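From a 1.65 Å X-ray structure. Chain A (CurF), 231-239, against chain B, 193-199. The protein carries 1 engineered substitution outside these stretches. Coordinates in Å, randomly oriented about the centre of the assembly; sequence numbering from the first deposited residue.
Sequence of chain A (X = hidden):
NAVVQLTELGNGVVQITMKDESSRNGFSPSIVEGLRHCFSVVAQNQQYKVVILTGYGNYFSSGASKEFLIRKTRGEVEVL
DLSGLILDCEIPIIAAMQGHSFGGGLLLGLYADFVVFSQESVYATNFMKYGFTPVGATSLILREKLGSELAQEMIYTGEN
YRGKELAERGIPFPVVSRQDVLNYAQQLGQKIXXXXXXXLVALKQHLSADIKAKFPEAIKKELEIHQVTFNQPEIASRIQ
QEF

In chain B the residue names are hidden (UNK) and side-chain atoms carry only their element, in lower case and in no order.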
ATOM      1  N   ASN A 231       2.318  21.611  24.319  1.00 17.46           N
ATOM      2  CA  ASN A 231       2.656  22.552  25.378  1.00 19.11           C
ATOM      3  C   ASN A 231       3.750  23.525  24.951  1.00 20.14           C
ATOM      4  O   ASN A 231       4.871  23.530  25.501  1.00 21.18           O
ATOM      5  CB  ASN A 231       3.011  21.793  26.664  1.00 20.13           C
ATOM      6  CG  ASN A 231       1.819  21.015  27.216  1.00 21.83           C
ATOM      7  OD1 ASN A 231       0.858  21.608  27.724  1.00 26.78           O
ATOM      8  ND2 ASN A 231       1.855  19.689  27.086  1.00 23.42           N
ATOM      9  N   GLN A 232       3.418  24.321  23.943  1.00 20.04           N
ATOM     10  CA  GLN A 232       4.271  25.390  23.458  1.00 20.01           C
ATOM     11  C   GLN A 232       3.453  26.677  23.517  1.00 20.54           C
ATOM     12  O   GLN A 232       2.222  26.637  23.349  1.00 21.33           O
ATOM     13  CB  GLN A 232       4.749  25.113  22.029  1.00 20.46           C
ATOM     14  CG  GLN A 232       5.673  23.879  21.886  1.00 19.09           C
ATOM     15  CD  GLN A 232       6.944  23.937  22.771  1.00 23.80           C
ATOM     16  OE1 GLN A 232       7.615  24.979  22.879  1.00 21.49           O
ATOM     17  NE2 GLN A 232       7.294  22.794  23.377  1.00 23.65           N
ATOM     18  N   PRO A 233       4.125  27.811  23.773  1.00 21.48           N
ATOM     19  CA  PRO A 233       3.483  29.102  24.036  1.00 22.33           C
ATOM     20  C   PRO A 233       2.331  29.479  23.099  1.00 22.65           C
ATOM     21  O   PRO A 233       1.278  29.914  23.577  1.00 23.44           O
ATOM     22  CB  PRO A 233       4.645  30.097  23.909  1.00 22.26           C
ATOM     23  CG  PRO A 233       5.842  29.310  24.376  1.00 22.73           C
ATOM     24  CD  PRO A 233       5.600  27.893  23.899  1.00 21.48           C
ATOM     25  N   GLU A 234       2.522  29.273  21.795  1.00 22.93           N
ATOM     26  CA  GLU A 234       1.614  29.809  20.763  1.00 22.65           C
ATOM     27  C   GLU A 234       0.366  28.967  20.518  1.00 21.43           C
ATOM     28  O   GLU A 234      -0.550  29.385  19.787  1.00 20.60           O
ATOM     29  CB  GLU A 234       2.379  29.940  19.443  1.00 24.46           C
ATOM     30  CG  GLU A 234       2.681  28.572  18.809  1.00 28.82           C
ATOM     31  CD  GLU A 234       3.936  28.542  17.962  1.00 39.45           C
ATOM     32  OE1 GLU A 234       4.012  29.289  16.957  1.00 43.19           O
ATOM     33  OE2 GLU A 234       4.838  27.742  18.298  1.00 38.18           O
ATOM     34  N   ILE A 235       0.319  27.775  21.099  1.00 19.86           N
ATOM     35  CA  ILE A 235      -0.769  26.842  20.806  1.00 18.86           C
ATOM     36  C   ILE A 235      -2.142  27.335  21.290  1.00 18.90           C
ATOM     37  O   ILE A 235      -3.126  27.212  20.563  1.00 18.52           O
ATOM     38  CB  ILE A 235      -0.462  25.404  21.335  1.00 19.46           C
ATOM     39  CG1 ILE A 235       0.775  24.833  20.629  1.00 16.99           C
ATOM     40  CG2 ILE A 235      -1.686  24.473  21.181  1.00 18.96           C
ATOM     41  CD1 ILE A 235       0.663  24.761  19.075  1.00 15.49           C
ATOM     42  N   ALA A 236      -2.213  27.882  22.504  1.00 19.58           N
ATOM     43  CA  ALA A 236      -3.495  28.383  23.031  1.00 18.79           C
ATOM     44  C   ALA A 236      -4.141  29.393  22.080  1.00 18.82           C
ATOM     45  O   ALA A 236      -5.344  29.313  21.820  1.00 18.08           O
ATOM     46  CB  ALA A 236      -3.328  28.986  24.398  1.00 19.12           C
ATOM     47  N   SER A 237      -3.332  30.312  21.550  1.00 18.14           N
ATOM     48  CA  SER A 237      -3.819  31.319  20.600  1.00 19.00           C
ATOM     49  C   SER A 237      -4.275  30.709  19.271  1.00 18.18           C
ATOM     50  O   SER A 237      -5.278  31.143  18.676  1.00 17.86           O
ATOM     51  CB  SER A 237      -2.747  32.398  20.363  1.00 19.46           C
ATOM     52  OG  SER A 237      -3.152  33.321  19.358  1.00 24.42           O
ATOM     53  N   ARG A 238      -3.543  29.700  18.801  1.00 16.81           N
ATOM     54  CA  ARG A 238      -3.925  29.002  17.578  1.00 16.97           C
ATOM     55  C   ARG A 238      -5.286  28.327  17.758  1.00 16.83           C
ATOM     56  O   ARG A 238      -6.141  28.402  16.864  1.00 17.93           O
ATOM     57  CB  ARG A 238      -2.837  27.990  17.160  1.00 16.25           C
ATOM     58  CG  ARG A 238      -1.567  28.645  16.639  1.00 17.66           C
ATOM     59  CD  ARG A 238      -0.536  27.606  16.288  1.00 17.54           C
ATOM     60  NE  ARG A 238       0.459  28.074  15.327  1.00 26.85           N
ATOM     61  CZ  ARG A 238       0.502  27.717  14.033  1.00 18.54           C
ATOM     62  NH1 ARG A 238      -0.380  26.863  13.528  1.00 22.02           N
ATOM     63  NH2 ARG A 238       1.464  28.190  13.270  1.00 27.60           N
ATOM     64  N   ILE A 239      -5.500  27.700  18.922  1.00 15.48           N
ATOM     65  CA  ILE A 239      -6.778  27.041  19.194  1.00 16.43           C
ATOM     66  C   ILE A 239      -7.874  28.104  19.259  1.00 16.08           C
ATOM     67  O   ILE A 239      -8.938  27.932  18.659  1.00 16.33           O
ATOM     68  CB  ILE A 239      -6.762  26.184  20.475  1.00 15.93           C
ATOM     69  CG1 ILE A 239      -5.717  25.063  20.321  1.00 18.48           C
ATOM     70  CG2 ILE A 239      -8.168  25.597  20.748  1.00 16.19           C
ATOM     71  CD1 ILE A 239      -5.287  24.423  21.635  1.00 18.44           C
TER
ATOM     72  N   UNK B 193       3.869  24.915   5.759  1.00  9.26           N
ATOM     73  CA  UNK B 193       4.596  25.927   6.567  1.00 10.42           C
ATOM     74  C   UNK B 193       3.715  26.694   7.548  1.00 11.19           C
ATOM     75  O   UNK B 193       4.240  27.488   8.331  1.00 12.75           O
ATOM     76  c   UNK B 193       5.386  26.900   5.675  1.00 10.74           C
ATOM     77  N   UNK B 194       2.382  26.508   7.484  1.00 10.32           N
ATOM     78  CA  UNK B 194       1.483  27.146   8.471  1.00 11.38           C
ATOM     79  C   UNK B 194       1.691  26.619   9.901  1.00 12.14           C
ATOM     80  O   UNK B 194       1.296  27.279  10.870  1.00 13.95           O
ATOM     81  c   UNK B 194      -1.866  27.824   6.608  1.00 19.55           C
ATOM     82  c   UNK B 194      -2.213  28.610   5.368  1.00 29.60           C
ATOM     83  n   UNK B 194      -3.677  28.531   5.082  1.00 37.74           N
ATOM     84  c   UNK B 194      -0.363  27.859   6.872  1.00 14.73           C
ATOM     85  c   UNK B 194       0.006  27.017   8.082  1.00 12.60           C
ATOM     86  N   UNK B 195       2.302  25.444  10.023  1.00 13.39           N
ATOM     87  CA  UNK B 195       2.553  24.830  11.335  1.00 13.33           C
ATOM     88  C   UNK B 195       3.830  25.357  11.964  1.00 13.81           C
ATOM     89  O   UNK B 195       4.751  25.766  11.255  1.00 13.31           O
ATOM     90  c   UNK B 195       2.699  23.326  11.165  1.00 16.70           C
ATOM     91  o   UNK B 195       1.472  22.732  10.788  1.00 22.87           O
ATOM     92  N   UNK B 196       3.912  25.306  13.303  1.00 12.16           N
ATOM     93  CA  UNK B 196       5.138  25.675  14.003  1.00 12.69           C
ATOM     94  C   UNK B 196       6.282  24.761  13.575  1.00 12.28           C
ATOM     95  O   UNK B 196       6.083  23.539  13.382  1.00 11.88           O
ATOM     96  c   UNK B 196       2.831  24.907  14.231  1.00 13.60           C
ATOM     97  c   UNK B 196       4.797  25.420  15.480  1.00 13.01           C
ATOM     98  c   UNK B 196       3.277  25.461  15.559  1.00 12.50           C
ATOM     99  N   UNK B 197       7.470  25.343  13.440  1.00 12.86           N
ATOM    100  CA  UNK B 197       8.627  24.572  13.010  1.00 12.63           C
ATOM    101  C   UNK B 197       8.887  23.373  13.944  1.00 12.93           C
ATOM    102  O   UNK B 197       9.158  22.263  13.460  1.00 12.15           O
ATOM    103  n   UNK B 197      13.390  25.100  11.556  1.00 15.86           N
ATOM    104  n   UNK B 197      15.255  23.774  11.414  1.00 15.72           N
ATOM    105  c   UNK B 197      14.234  24.229  12.114  1.00 17.17           C
ATOM    106  n   UNK B 197      14.020  23.777  13.345  1.00 15.43           N
ATOM    107  c   UNK B 197      12.239  25.690  12.240  1.00 13.51           C
ATOM    108  c   UNK B 197      11.036  24.784  12.273  1.00 13.88           C
ATOM    109  c   UNK B 197       9.870  25.462  12.942  1.00 13.60           C
ATOM    110  N   UNK B 198       8.771  23.594  15.256  1.00 12.61           N
ATOM    111  CA  UNK B 198       9.004  22.539  16.254  1.00 12.33           C
ATOM    112  C   UNK B 198       8.133  21.319  15.963  1.00 12.19           C
ATOM    113  O   UNK B 198       8.603  20.180  16.037  1.00 11.94           O
ATOM    114  c   UNK B 198       9.296  22.115  18.795  1.00 16.67           C
ATOM    115  c   UNK B 198      10.787  22.355  18.996  1.00 22.50           C
ATOM    116  c   UNK B 198       8.734  23.035  17.693  1.00 12.86           C
ATOM    117  c   UNK B 198       8.567  22.297  20.127  1.00 15.13           C
ATOM    118  N   UNK B 199       6.870  21.576  15.595  1.00 10.51           N
ATOM    119  CA  UNK B 199       5.918  20.496  15.330  1.00 10.48           C
ATOM    120  C   UNK B 199       6.250  19.786  14.019  1.00 10.75           C
ATOM    121  O   UNK B 199       6.129  18.555  13.913  1.00 10.82           O
ATOM    122  c   UNK B 199       4.491  21.054  15.288  1.00  9.64           C
ATOM    123  o   UNK B 199       4.104  21.559  16.560  1.00  9.41           O
TER

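Position 193 of chain B carries a single side-chain carbon and makes no contact with the chain A stretch. One carbon with nothing beyond it is a CB alone, so the residue is Ala193(B).

Position 194 has four carbons in a row ending in a nitrogen, an unbranched chain that identifies Lys194(B). Its chi angles run m, t, t, t, and the extended side chain leads away from chain A. What it offers is its backbone: the carbonyl O lies 2.6 Å from NH2 of Arg238(A).

At position 195 one carbon is followed by one oxygen. With no second branch on the carbon, this is Ser195(B). Its CA-to-CB bond points away from chain A, and its closest approach is through the main chain, with Ser195(B) C 3.9 Å from Arg238(A) NH2.

Position 196 shows three carbons closing a ring onto the backbone N, which only proline does. One of the ring carbons lies 3.7 Å from CZ of Arg238(A); in Pro196(B) this is CD, the carbon bonded to N. It sits over one face of the guanidinium. CB is 3.7 Å from Glu234(A) OE2, and CG makes an apolar contact with Ile235(A) CD1 at 4.4 Å. The residue occupies the N-cap position, right before a helix.

Position 197 has three carbons, a nitrogen, then a carbon bearing two more nitrogens. That terminal group is a guanidinium, hence Arg197(B). Its nearest side-chain atom, Arg197(B) CB, is 7.7 Å from Glu234(A) OE2, and its NE and NH2 are hydrogen-bonded elsewhere in the structure.

Position 198 holds four carbons forked at the second, with a terminal carbon 3.5 Å from Gln232(A) CD. The fork at the second carbon, rather than the first, gives Leu198(B), and the touching atom is CD2.

Position 199 again has one carbon and one oxygen, making it Ser199(B). Although the CA-to-CB bond points toward chain A, Ser199(B) OG is still 5.3 Å from Ile235(A) CD1.

The contact centres on Arg238(A), whose m, t, t side chain carries its guanidinium to chain B. NH2 donates to Lys194(B) O at 2.6 Å with a nearly straight N-H...O angle of 166°; NH1 adds a weak bond to Lys194(B) O at 3.2 Å and 129°. The acceptor lies near the guanidinium plane, where the N-H bonds point, which leaves a face free to pack on Pro196(B). Polar and nonpolar contacts thus use different directions around one group, while Leu198(B) against Gln232(A) adds to the 264 Å² buried between the two stretches, both sides summed.

Chain B (193-199) AKSPRLS
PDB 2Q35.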